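Local coordinates for protein rutinosidase (PDB 6I1A) that removes rutinose from rutinosides as a secreted glycoside hydrolase of family 5, and probably also acts on beta-1,3-glucan chain ends, at residues Leu31-Thr36 with Pro65-Arg70; Ser50-Leu55 with Pro94-Ala99; His267-His272 with Glu278-Tyr283; Ala315-Asn320 with Lys355-Tyr360. One frame throughout, in Å; residues are numbered along the deposited sequence.

Contact 1: residues Leu31-Thr36 with Pro65-Arg70; sequences LEQEST and PVLEHR. With EDO (1,2-ethanediol), chain M; EDO (1,2-ethanediol), chain U.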
# COMPACT_ATOMS: atom_id res chain seq x y z
N LEU A 31 4.77 -30.27 -6.54
CA LEU A 31 3.77 -30.64 -7.56
C LEU A 31 3.47 -29.48 -8.53
O LEU A 31 2.77 -29.71 -9.53
CB LEU A 31 2.49 -31.15 -6.88
CG LEU A 31 2.73 -32.28 -5.89
CD1 LEU A 31 1.42 -32.75 -5.24
CD2 LEU A 31 3.46 -33.47 -6.56
N GLU A 32 4.02 -28.30 -8.29
CA GLU A 32 4.01 -27.18 -9.23
C GLU A 32 5.42 -26.60 -9.26
O GLU A 32 6.02 -26.52 -8.14
CB GLU A 32 2.96 -26.14 -8.81
CG GLU A 32 3.04 -25.61 -7.38
CD GLU A 32 4.01 -24.48 -7.11
OE1 GLU A 32 4.57 -24.45 -6.02
OE2 GLU A 32 4.11 -23.57 -7.98
N GLN A 33 5.89 -26.17 -10.40
CA GLN A 33 7.35 -25.85 -10.53
C GLN A 33 7.49 -24.34 -10.74
O GLN A 33 6.70 -23.73 -11.48
CB GLN A 33 7.96 -26.59 -11.73
CG GLN A 33 7.63 -28.08 -11.75
CD GLN A 33 7.93 -28.78 -10.46
OE1 GLN A 33 8.91 -28.50 -9.74
NE2 GLN A 33 7.10 -29.75 -10.11
N GLU A 34 8.56 -23.77 -10.13
CA GLU A 34 8.88 -22.35 -10.32
C GLU A 34 10.42 -22.19 -10.37
O GLU A 34 11.09 -22.84 -9.60
CB GLU A 34 8.35 -21.51 -9.14
CG GLU A 34 6.84 -21.67 -8.93
CD GLU A 34 6.30 -20.93 -7.71
OE1 GLU A 34 6.87 -19.83 -7.42
OE2 GLU A 34 5.42 -21.46 -7.05
N SER A 35 10.85 -21.25 -11.18
CA SER A 35 12.30 -21.03 -11.44
C SER A 35 13.06 -20.70 -10.17
O SER A 35 14.19 -21.18 -10.03
CB SER A 35 12.48 -19.96 -12.46
OG SER A 35 12.09 -18.67 -12.01
N THR A 36 12.52 -19.92 -9.23
CA THR A 36 13.31 -19.44 -8.09
C THR A 36 13.54 -20.52 -7.03
O THR A 36 14.43 -20.37 -6.18
CB THR A 36 12.59 -18.23 -7.50
OG1 THR A 36 11.24 -18.59 -7.21
CG2 THR A 36 12.63 -17.08 -8.47
N PRO A 65 8.80 -38.01 -17.41
CA PRO A 65 9.82 -38.70 -16.64
C PRO A 65 10.61 -37.78 -15.69
O PRO A 65 10.81 -38.16 -14.57
CB PRO A 65 10.70 -39.31 -17.74
CG PRO A 65 9.73 -39.57 -18.86
CD PRO A 65 8.81 -38.36 -18.85
N VAL A 66 10.90 -36.56 -16.13
CA VAL A 66 11.67 -35.60 -15.31
C VAL A 66 10.80 -35.19 -14.12
O VAL A 66 11.28 -35.23 -12.99
CB VAL A 66 12.13 -34.40 -16.13
CG1 VAL A 66 12.56 -33.25 -15.24
CG2 VAL A 66 13.25 -34.77 -17.09
N LEU A 67 9.53 -34.86 -14.39
CA LEU A 67 8.68 -34.38 -13.26
C LEU A 67 8.36 -35.52 -12.31
O LEU A 67 8.33 -35.30 -11.08
CB LEU A 67 7.43 -33.68 -13.82
CG LEU A 67 7.74 -32.37 -14.50
CD1 LEU A 67 6.49 -31.73 -15.08
CD2 LEU A 67 8.42 -31.39 -13.53
N GLU A 68 8.04 -36.74 -12.81
CA GLU A 68 7.73 -37.86 -11.93
C GLU A 68 8.89 -38.11 -10.97
O GLU A 68 8.71 -38.45 -9.79
CB GLU A 68 7.46 -39.13 -12.75
CG GLU A 68 6.13 -39.10 -13.48
CD GLU A 68 4.85 -39.22 -12.67
OE1 GLU A 68 4.94 -39.54 -11.48
OE2 GLU A 68 3.74 -38.98 -13.23
N HIS A 69 10.12 -37.97 -11.48
CA HIS A 69 11.31 -38.19 -10.62
C HIS A 69 11.31 -37.13 -9.49
O HIS A 69 11.54 -37.47 -8.32
CB HIS A 69 12.60 -38.14 -11.45
CG HIS A 69 13.80 -38.25 -10.58
ND1 HIS A 69 14.18 -39.46 -10.03
CD2 HIS A 69 14.64 -37.31 -10.09
CE1 HIS A 69 15.28 -39.27 -9.31
NE2 HIS A 69 15.57 -37.98 -9.31
N ARG A 70 11.05 -35.87 -9.83
CA ARG A 70 10.97 -34.81 -8.79
C ARG A 70 9.83 -35.10 -7.82
O ARG A 70 10.01 -34.89 -6.59
CB ARG A 70 10.80 -33.46 -9.48
CG ARG A 70 10.84 -32.28 -8.49
CD ARG A 70 11.00 -30.95 -9.18
NE ARG A 70 10.97 -29.80 -8.31
CZ ARG A 70 12.02 -29.28 -7.66
NH1 ARG A 70 13.21 -29.87 -7.75
NH2 ARG A 70 11.87 -28.22 -6.89
C1 EDO M . 16.91 -20.05 -11.91
O1 EDO M . 18.24 -20.51 -11.69
C2 EDO M . 16.46 -19.27 -10.73
O2 EDO M . 16.58 -19.89 -9.47
C1 EDO U . 10.24 -15.39 -4.67
O1 EDO U . 11.13 -14.92 -5.68
C2 EDO U . 10.64 -16.72 -4.06
O2 EDO U . 10.26 -17.89 -4.84
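The amide of Gln33 and the guanidinium of Arg70 stand almost perpendicular, their planes 83° apart, and the amide oxygen comes at the guanidinium obliquely. Gln33 OE1 lies 2.8 Å from Arg70 NE, a weak hydrogen bond because the N-H points well off the oxygen (125°). Arg70 CD is also close, 3.3 Å from Gln33 OE1. Beside this polar pair, one methyl of Leu67 meets the stem of the glutamine, with Leu67 CD2 3.8 Å from Gln33 CG, and the same methyl also nears the amide nitrogen. The glutamine folds back at chi2 (-52°), bringing its amide round to the helix 63-73, whereas Arg70 is extended from CG to NE and runs past it in the opposite direction.

Stronger partners lie around the pair. Gln33 NE2 donates to Trp30 O, Arg70 NH2 to Gly29 O, and Arg70 NH1 forms a salt bridge with Asp38, while Phe41 makes a cation-pi contact with the guanidinium. Glutamine suits the place by offering an acceptor and a donor from one flat group, arginine by reaching from a helix with several N-H groups, and leucine by filling the apolar side. The chemistry implies that the loop after strand 22-26 is pinned to helix 63-73 through a buried positive charge, probably stabilised by Asp38 and the carbonyl of Gly29 more than by the weak bond to Gln33.

Contact 2: residues Ser50-Leu55 with Pro94-Ala99; sequences SDEWGL and PTTYAA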
# COMPACT_ATOMS: atom_id res chain seq x y z
N SER A 50 10.21 -19.30 -18.75
CA SER A 50 9.81 -18.52 -17.55
C SER A 50 8.90 -19.34 -16.65
O SER A 50 8.80 -18.98 -15.48
CB SER A 50 9.17 -17.25 -17.90
OG SER A 50 7.94 -17.47 -18.60
N ASP A 51 8.28 -20.41 -17.16
CA ASP A 51 7.13 -21.08 -16.50
C ASP A 51 7.22 -22.59 -16.64
O ASP A 51 7.98 -23.11 -17.47
CB ASP A 51 5.84 -20.51 -17.06
CG ASP A 51 5.66 -20.56 -18.56
OD1 ASP A 51 6.58 -21.13 -19.28
OD2 ASP A 51 4.62 -20.01 -19.06
N GLU A 52 6.49 -23.29 -15.80
CA GLU A 52 6.39 -24.75 -15.83
C GLU A 52 5.88 -25.15 -17.22
O GLU A 52 6.38 -26.18 -17.77
CB GLU A 52 5.47 -25.26 -14.71
CG GLU A 52 5.30 -26.77 -14.74
CD GLU A 52 4.46 -27.37 -13.64
OE1 GLU A 52 4.19 -26.70 -12.64
OE2 GLU A 52 4.14 -28.59 -13.82
N TRP A 53 4.88 -24.46 -17.72
CA TRP A 53 4.30 -24.70 -19.08
C TRP A 53 5.42 -24.82 -20.12
O TRP A 53 5.53 -25.83 -20.83
CB TRP A 53 3.33 -23.56 -19.40
CG TRP A 53 2.61 -23.71 -20.70
CD1 TRP A 53 3.12 -23.48 -21.95
CD2 TRP A 53 1.19 -23.94 -20.89
NE1 TRP A 53 2.12 -23.61 -22.90
CE2 TRP A 53 0.94 -23.88 -22.28
CE3 TRP A 53 0.13 -24.22 -20.03
CZ2 TRP A 53 -0.33 -24.12 -22.81
CZ3 TRP A 53 -1.13 -24.39 -20.55
CH2 TRP A 53 -1.35 -24.35 -21.92
N GLY A 54 6.29 -23.82 -20.19
CA GLY A 54 7.37 -23.81 -21.19
C GLY A 54 8.46 -24.81 -20.86
O GLY A 54 9.08 -25.35 -21.80
N LEU A 55 8.77 -25.06 -19.60
CA LEU A 55 9.71 -26.15 -19.21
C LEU A 55 9.20 -27.49 -19.76
O LEU A 55 9.99 -28.28 -20.36
CB LEU A 55 9.87 -26.18 -17.70
CG LEU A 55 10.71 -27.30 -17.13
CD1 LEU A 55 11.49 -26.81 -15.90
CD2 LEU A 55 9.89 -28.52 -16.80
N PRO A 94 0.31 -26.92 -2.73
CA PRO A 94 -0.02 -26.36 -4.04
C PRO A 94 0.08 -27.46 -5.10
O PRO A 94 1.07 -28.18 -5.17
CB PRO A 94 1.03 -25.26 -4.27
CG PRO A 94 1.47 -24.92 -2.88
CD PRO A 94 1.49 -26.24 -2.13
N THR A 95 -0.96 -27.54 -5.93
CA THR A 95 -1.01 -28.48 -7.06
C THR A 95 -1.34 -27.69 -8.32
O THR A 95 -2.00 -26.62 -8.27
CB THR A 95 -2.06 -29.56 -6.81
OG1 THR A 95 -3.41 -29.05 -6.79
CG2 THR A 95 -1.84 -30.33 -5.53
N THR A 96 -0.91 -28.22 -9.48
CA THR A 96 -1.45 -27.69 -10.75
C THR A 96 -2.83 -28.32 -10.99
O THR A 96 -3.11 -29.41 -10.49
CB THR A 96 -0.55 -27.94 -11.94
OG1 THR A 96 -0.61 -29.35 -12.24
CG2 THR A 96 0.88 -27.53 -11.68
N TYR A 97 -3.63 -27.67 -11.81
CA TYR A 97 -4.95 -28.29 -12.15
C TYR A 97 -4.71 -29.61 -12.87
O TYR A 97 -5.62 -30.45 -12.89
CB TYR A 97 -5.87 -27.37 -12.95
CG TYR A 97 -5.36 -26.97 -14.30
CD1 TYR A 97 -5.40 -27.87 -15.37
CD2 TYR A 97 -4.77 -25.73 -14.52
CE1 TYR A 97 -4.95 -27.52 -16.61
CE2 TYR A 97 -4.28 -25.39 -15.78
CZ TYR A 97 -4.39 -26.29 -16.84
OH TYR A 97 -3.87 -25.98 -18.07
N ALA A 98 -3.58 -29.76 -13.55
CA ALA A 98 -3.28 -30.93 -14.40
C ALA A 98 -3.06 -32.16 -13.54
O ALA A 98 -3.02 -33.30 -14.07
CB ALA A 98 -2.12 -30.64 -15.30
N ALA A 99 -2.87 -32.04 -12.23
CA ALA A 99 -2.84 -33.18 -11.31
C ALA A 99 -4.23 -33.86 -11.33
O ALA A 99 -4.33 -35.06 -10.96
CB ALA A 99 -2.49 -32.72 -9.92
O HOH W 1 1.41 -30.24 -13.83
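Thr96 CG2 rests against the carboxylate of Glu52 in van der Waals contact, 3.5 Å from Glu52 OE1, the two side chains arriving from opposite directions. Farther along, the hydroxyl of Tyr97 sits at the edge of the Trp53 indole, near its plane, with Tyr97 OH 4.0 Å from Trp53 CZ3. The first two torsions of Glu52 are close to 180° (chi1 178°, chi2 177°), so the extended chain carries the acid far from helix 52-59.

The polar link is made by water. One molecule donates to Glu52 OE2 at 3.2 Å and accepts from Thr96 OG1 at 2.7 Å, so threonine serves twice: its methyl packs while its hydroxyl bonds. Beyond the segments, Glu52 OE1 accepts from Gln33 N, and Tyr97 OH is hydrogen-bonded to Glu150 and Ser106.

Capping fixes the start of the helix. Asp51 is the N-cap, and its OD1 accepts from Gly54 N at 2.9 Å, approached from above the carboxylate plane; aspartate is well suited because its short side chain reaches forward to an N-H of the first turn.

The residues from Thr96 onward follow strand 90-95 at its carboxyl end, where TIM barrels of family 5 build their active-site side, and helix 52-59 packs there.

Contact 3: residues His267-His272 with Glu278-Tyr283; sequences HYYYEH and ENLPEY. With EDO (1,2-ethanediol), chain S; EDO (1,2-ethanediol), chain T.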
# COMPACT_ATOMS: atom_id res chain seq x y z
N HIS A 267 1.17 -12.64 2.65
CA HIS A 267 1.91 -11.42 3.04
C HIS A 267 3.40 -11.58 2.77
O HIS A 267 4.04 -12.43 3.43
CB HIS A 267 1.68 -11.12 4.55
CG HIS A 267 0.27 -10.82 4.89
ND1 HIS A 267 -0.48 -9.90 4.20
CD2 HIS A 267 -0.52 -11.36 5.86
CE1 HIS A 267 -1.69 -9.85 4.78
NE2 HIS A 267 -1.76 -10.75 5.78
N TYR A 268 3.90 -10.78 1.87
CA TYR A 268 5.32 -10.77 1.48
C TYR A 268 5.88 -9.38 1.55
O TYR A 268 5.17 -8.37 1.57
CB TYR A 268 5.45 -11.35 0.06
CG TYR A 268 5.21 -12.83 -0.05
CD1 TYR A 268 6.13 -13.73 0.45
CD2 TYR A 268 4.04 -13.34 -0.62
CE1 TYR A 268 5.99 -15.09 0.30
CE2 TYR A 268 3.91 -14.71 -0.79
CZ TYR A 268 4.86 -15.57 -0.32
OH TYR A 268 4.74 -16.94 -0.58
N TYR A 269 7.20 -9.34 1.61
CA TYR A 269 7.96 -8.09 1.92
C TYR A 269 9.14 -7.85 1.00
O TYR A 269 9.88 -6.90 1.24
CB TYR A 269 8.42 -8.13 3.37
CG TYR A 269 7.27 -8.42 4.29
CD1 TYR A 269 6.35 -7.46 4.70
CD2 TYR A 269 7.08 -9.70 4.77
CE1 TYR A 269 5.24 -7.77 5.46
CE2 TYR A 269 5.98 -10.04 5.53
CZ TYR A 269 5.04 -9.09 5.87
OH TYR A 269 3.93 -9.38 6.60
N TYR A 270 9.34 -8.68 -0.02
CA TYR A 270 10.63 -8.77 -0.74
C TYR A 270 10.70 -7.79 -1.90
O TYR A 270 11.80 -7.63 -2.49
CB TYR A 270 10.90 -10.21 -1.24
CG TYR A 270 9.86 -10.75 -2.19
CD1 TYR A 270 9.87 -10.46 -3.55
CD2 TYR A 270 8.85 -11.58 -1.76
CE1 TYR A 270 8.87 -10.92 -4.39
CE2 TYR A 270 7.86 -12.08 -2.60
CZ TYR A 270 7.88 -11.76 -3.93
OH TYR A 270 6.89 -12.28 -4.79
N GLU A 271 9.59 -7.09 -2.24
CA GLU A 271 9.68 -5.97 -3.22
C GLU A 271 8.64 -4.91 -2.88
O GLU A 271 7.66 -5.16 -2.18
CB GLU A 271 9.48 -6.48 -4.64
CG GLU A 271 8.13 -7.11 -4.88
CD GLU A 271 7.98 -7.82 -6.24
OE1 GLU A 271 8.99 -8.08 -6.90
OE2 GLU A 271 6.83 -8.21 -6.54
N HIS A 272 8.84 -3.73 -3.49
CA HIS A 272 7.82 -2.67 -3.56
C HIS A 272 7.52 -1.99 -2.21
O HIS A 272 6.44 -1.44 -2.03
CB HIS A 272 6.51 -3.21 -4.19
CG HIS A 272 6.72 -3.70 -5.58
ND1 HIS A 272 5.88 -4.64 -6.17
CD2 HIS A 272 7.62 -3.33 -6.52
CE1 HIS A 272 6.30 -4.85 -7.39
NE2 HIS A 272 7.35 -4.06 -7.65
N GLU A 278 15.76 -5.34 9.71
CA GLU A 278 15.62 -4.66 11.01
C GLU A 278 14.18 -4.29 11.26
O GLU A 278 13.72 -4.45 12.40
CB GLU A 278 16.52 -3.42 11.04
CG GLU A 278 16.47 -2.70 12.39
CD GLU A 278 16.96 -3.58 13.54
OE1 GLU A 278 17.96 -4.25 13.32
OE2 GLU A 278 16.26 -3.70 14.59
N ASN A 279 13.47 -3.75 10.26
CA ASN A 279 12.11 -3.22 10.48
C ASN A 279 11.02 -4.23 10.11
O ASN A 279 9.82 -3.88 10.24
CB ASN A 279 11.91 -1.88 9.75
CG ASN A 279 11.83 -1.98 8.26
OD1 ASN A 279 11.51 -3.04 7.71
ND2 ASN A 279 12.10 -0.88 7.57
N LEU A 280 11.42 -5.44 9.71
CA LEU A 280 10.40 -6.40 9.19
C LEU A 280 9.29 -6.59 10.19
O LEU A 280 8.12 -6.70 9.79
CB LEU A 280 11.07 -7.71 8.85
CG LEU A 280 10.18 -8.61 7.97
CD1 LEU A 280 10.20 -8.13 6.54
CD2 LEU A 280 10.59 -10.05 8.06
N PRO A 281 9.50 -6.74 11.52
CA PRO A 281 8.37 -6.96 12.42
C PRO A 281 7.31 -5.86 12.39
O PRO A 281 6.15 -6.13 12.71
CB PRO A 281 9.02 -7.14 13.81
CG PRO A 281 10.44 -7.58 13.46
CD PRO A 281 10.81 -6.82 12.21
N GLU A 282 7.72 -4.63 12.07
CA GLU A 282 6.79 -3.50 11.90
C GLU A 282 5.87 -3.74 10.71
O GLU A 282 4.64 -3.49 10.82
CB GLU A 282 7.54 -2.18 11.73
CG GLU A 282 8.34 -1.81 12.95
CD GLU A 282 9.37 -0.71 12.69
OE1 GLU A 282 9.21 0.05 11.76
OE2 GLU A 282 10.42 -0.76 13.35
N TYR A 283 6.42 -4.23 9.64
CA TYR A 283 5.63 -4.52 8.40
C TYR A 283 4.71 -5.71 8.65
O TYR A 283 3.53 -5.75 8.20
CB TYR A 283 6.53 -4.75 7.20
CG TYR A 283 7.06 -3.48 6.59
CD1 TYR A 283 8.20 -2.86 7.05
CD2 TYR A 283 6.37 -2.87 5.57
CE1 TYR A 283 8.63 -1.65 6.54
CE2 TYR A 283 6.82 -1.67 5.01
CZ TYR A 283 7.97 -1.08 5.48
OH TYR A 283 8.41 0.15 4.99
C1 EDO S . 5.77 -0.52 8.42
O1 EDO S . 4.44 -0.08 8.62
C2 EDO S . 6.76 0.50 8.77
O2 EDO S . 6.99 0.62 10.12
C1 EDO T . 7.25 -4.52 -11.36
O1 EDO T . 7.14 -5.40 -10.20
C2 EDO T . 8.48 -3.70 -11.43
O2 EDO T . 8.84 -3.10 -10.19
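The end of strand 261-269 and the first turn of helix 280-290 approach to 7.8 Å between Tyr269 CA and Tyr283 CA, after a short loop. They are the first two elements of a beta-alpha-beta unit of the TIM barrel, completed by strand 299-308.

Tyr269 is the hub of the packing. Its stem and ring base receive a methyl of Leu280, with Tyr269 CB 3.6 Å from Leu280 CD1, the two side chains crossing at about a right angle. On the same side of the ring, farther along, Tyr269 CD1 is 3.7 Å from Tyr283 CB, a methylene rather than a ring, and both approaches to the Tyr269 ring are oblique. A large flat side chain suits a place where a leucine methyl and a tyrosine methylene must be met together, and its polar tip is satisfied as well, since Tyr269 OH is hydrogen-bonded to Asp287 farther along the helix.

The Tyr283 ring leads away from the strand, toward the surface where Tyr247 of the second subunit packs on it. One of its faces carries an ethanediol molecule, probably from the crystallisation liquor. The C1 atom of that diol lies 3.4 Å above the ring plane, over its centre, and its O2 donates to Glu282 OE1 at 2.8 Å.

Contact 4: residues Ala315-Asn320 with Lys355-Tyr360; sequences ALRKRN and KDYWCY. With EDO (1,2-ethanediol), chain L.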
# COMPACT_ATOMS: atom_id res chain seq x y z
N ALA A 315 21.54 -12.45 10.42
CA ALA A 315 21.53 -12.46 11.88
C ALA A 315 20.10 -12.35 12.45
O ALA A 315 19.91 -12.81 13.57
CB ALA A 315 22.40 -11.30 12.38
N LEU A 316 19.17 -11.73 11.72
CA LEU A 316 17.83 -11.44 12.25
C LEU A 316 16.82 -12.49 11.76
O LEU A 316 15.68 -12.26 12.01
CB LEU A 316 17.42 -10.04 11.85
CG LEU A 316 18.13 -8.90 12.62
CD1 LEU A 316 17.79 -7.54 12.04
CD2 LEU A 316 17.77 -8.96 14.08
N ARG A 317 17.25 -13.53 11.12
CA ARG A 317 16.28 -14.51 10.54
C ARG A 317 15.49 -15.15 11.65
O ARG A 317 14.24 -15.27 11.56
CB ARG A 317 16.99 -15.58 9.71
CG ARG A 317 17.52 -15.05 8.40
CD ARG A 317 18.25 -16.14 7.66
NE ARG A 317 19.46 -16.58 8.37
CZ ARG A 317 20.14 -17.67 8.09
NH1 ARG A 317 19.81 -18.46 7.06
NH2 ARG A 317 21.22 -17.96 8.80
N LYS A 318 16.15 -15.59 12.73
CA LYS A 318 15.39 -16.26 13.83
C LYS A 318 14.37 -15.30 14.44
O LYS A 318 13.20 -15.68 14.60
CB LYS A 318 16.33 -16.82 14.90
CG LYS A 318 15.63 -17.42 16.12
CD LYS A 318 16.57 -18.09 17.09
CE LYS A 318 15.85 -18.78 18.23
NZ LYS A 318 16.78 -19.31 19.25
N ARG A 319 14.81 -14.08 14.76
CA ARG A 319 13.91 -13.06 15.37
C ARG A 319 12.72 -12.79 14.43
O ARG A 319 11.59 -12.72 14.93
CB ARG A 319 14.70 -11.77 15.63
CG ARG A 319 13.86 -10.59 16.09
CD ARG A 319 13.50 -9.68 14.93
NE ARG A 319 13.78 -8.29 15.26
CZ ARG A 319 13.98 -7.32 14.38
NH1 ARG A 319 13.94 -7.56 13.09
NH2 ARG A 319 14.23 -6.10 14.81
N ASN A 320 12.98 -12.68 13.13
CA ASN A 320 11.94 -12.36 12.11
C ASN A 320 10.95 -13.53 11.94
O ASN A 320 9.75 -13.26 11.88
CB ASN A 320 12.57 -11.88 10.80
CG ASN A 320 13.09 -10.46 10.91
OD1 ASN A 320 12.62 -9.69 11.74
ND2 ASN A 320 14.06 -10.11 10.09
N LYS A 355 17.84 -18.92 -0.78
CA LYS A 355 17.79 -20.12 0.03
C LYS A 355 18.04 -19.88 1.52
O LYS A 355 17.59 -20.67 2.34
CB LYS A 355 18.69 -21.23 -0.50
CG LYS A 355 20.18 -20.92 -0.46
CD LYS A 355 21.05 -22.04 -0.97
CE LYS A 355 22.51 -21.63 -1.03
NZ LYS A 355 22.94 -20.98 0.24
N ASP A 356 18.72 -18.79 1.89
CA ASP A 356 18.94 -18.48 3.31
C ASP A 356 17.66 -17.99 4.02
O ASP A 356 17.61 -18.08 5.23
CB ASP A 356 20.04 -17.41 3.42
CG ASP A 356 21.40 -17.89 2.90
OD1 ASP A 356 21.74 -19.02 3.18
OD2 ASP A 356 22.02 -17.12 2.19
N TYR A 357 16.66 -17.48 3.26
CA TYR A 357 15.48 -16.81 3.83
C TYR A 357 14.20 -17.58 3.50
O TYR A 357 13.22 -17.28 4.18
CB TYR A 357 15.35 -15.37 3.31
CG TYR A 357 16.57 -14.52 3.66
CD1 TYR A 357 17.65 -14.47 2.81
CD2 TYR A 357 16.62 -13.82 4.86
CE1 TYR A 357 18.77 -13.68 3.13
CE2 TYR A 357 17.73 -13.05 5.20
CZ TYR A 357 18.78 -13.00 4.33
OH TYR A 357 19.86 -12.21 4.68
N TRP A 358 14.20 -18.49 2.54
CA TRP A 358 12.95 -19.15 2.04
C TRP A 358 12.89 -20.65 2.35
O TRP A 358 11.89 -21.26 1.92
CB TRP A 358 12.81 -18.89 0.55
CG TRP A 358 12.57 -17.48 0.15
CD1 TRP A 358 13.50 -16.51 0.03
CD2 TRP A 358 11.32 -16.91 -0.23
NE1 TRP A 358 12.90 -15.35 -0.40
CE2 TRP A 358 11.53 -15.56 -0.55
CE3 TRP A 358 10.00 -17.41 -0.26
CZ2 TRP A 358 10.50 -14.71 -0.97
CZ3 TRP A 358 8.99 -16.57 -0.68
CH2 TRP A 358 9.21 -15.25 -1.03
N CYS A 359 13.87 -21.24 3.04
CA CYS A 359 13.89 -22.70 3.31
C CYS A 359 13.53 -22.97 4.73
O CYS A 359 14.34 -22.75 5.67
CB CYS A 359 15.24 -23.27 2.97
SG CYS A 359 15.22 -25.07 3.13
N TYR A 360 12.32 -23.41 5.00
CA TYR A 360 11.89 -23.63 6.38
C TYR A 360 12.69 -24.75 7.05
O TYR A 360 12.92 -24.71 8.24
CB TYR A 360 10.40 -23.93 6.44
CG TYR A 360 9.77 -23.64 7.76
CD1 TYR A 360 9.38 -22.36 8.10
CD2 TYR A 360 9.63 -24.61 8.74
CE1 TYR A 360 8.77 -22.07 9.30
CE2 TYR A 360 9.02 -24.35 9.96
CZ TYR A 360 8.56 -23.06 10.25
OH TYR A 360 7.93 -22.75 11.42
C1 EDO L . 6.50 -24.30 13.95
O1 EDO L . 7.60 -24.54 13.18
C2 EDO L . 6.76 -23.53 15.17
O2 EDO L . 5.49 -23.19 15.78
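Arg317 NH1 donates to the backbone oxygen Asp356 O across 2.9 Å, nearly straight at 170°. The acceptor lies in the guanidinium plane and the donor in the carbonyl plane, on a lone pair, so the bond is favourable on both sides. It ties the first turn of helix 317-331, one of the outer helices of the TIM barrel, to the short helix 355-358 near the chain's end.

The same arginine also packs. Its CG comes obliquely to the Tyr357 ring, 3.8 Å from Tyr357 CE2, the side chains crossing at about a right angle and the guanidinium turned 62° from the ring. A bend at chi3 (-65°) turns the head from the tyrosine toward the carbonyl, and Arg317 NE, bonded to Leu314 O, anchors it from a second direction. Arginine fits here because its aliphatic stem can pack against an aromatic ring while its head takes up main-chain carbonyls.

The carboxylate of Asp356 plays a different part. Asp356 OD1 is 4.4 Å from Arg317 NH1, well out of the guanidinium plane, so at most it favours the positive charge from a distance, while Asp356 OD2 accepts from Glu353 N. Tyr357 is fixed at its far end through its hydroxyl to Gln351 O, and Ile306 of strand 299-308 lies against both Arg317 and Tyr357, joining the two helices to the barrel wall. Beside the bond that opens the contact, the last methylene of the arginine also closes on the carbonyl, with Arg317 CD 3.2 Å from Asp356 O.

In the fold
The four contacts form two pairs. Contacts 1 and 2 interlock, their segments alternating along the chain and their centres 8 Å apart; Glu52 joins them, its OE1 2.9 Å from Gln33 N in a probable hydrogen bond. Contacts 3 and 4 have centres 13 Å apart and share a salt bridge from Glu278 OE2 to Arg319 NH2 at 3.2 Å, while Tyr268 packs on Trp358. Contact 1 lies about 29 Å from contact 3, between centres, yet their nearest atoms are about 8 Å apart. In family 5 barrels the active site lies at the carboxyl ends of the strands, the ends from which Thr96 and Tyr270 continue into loops.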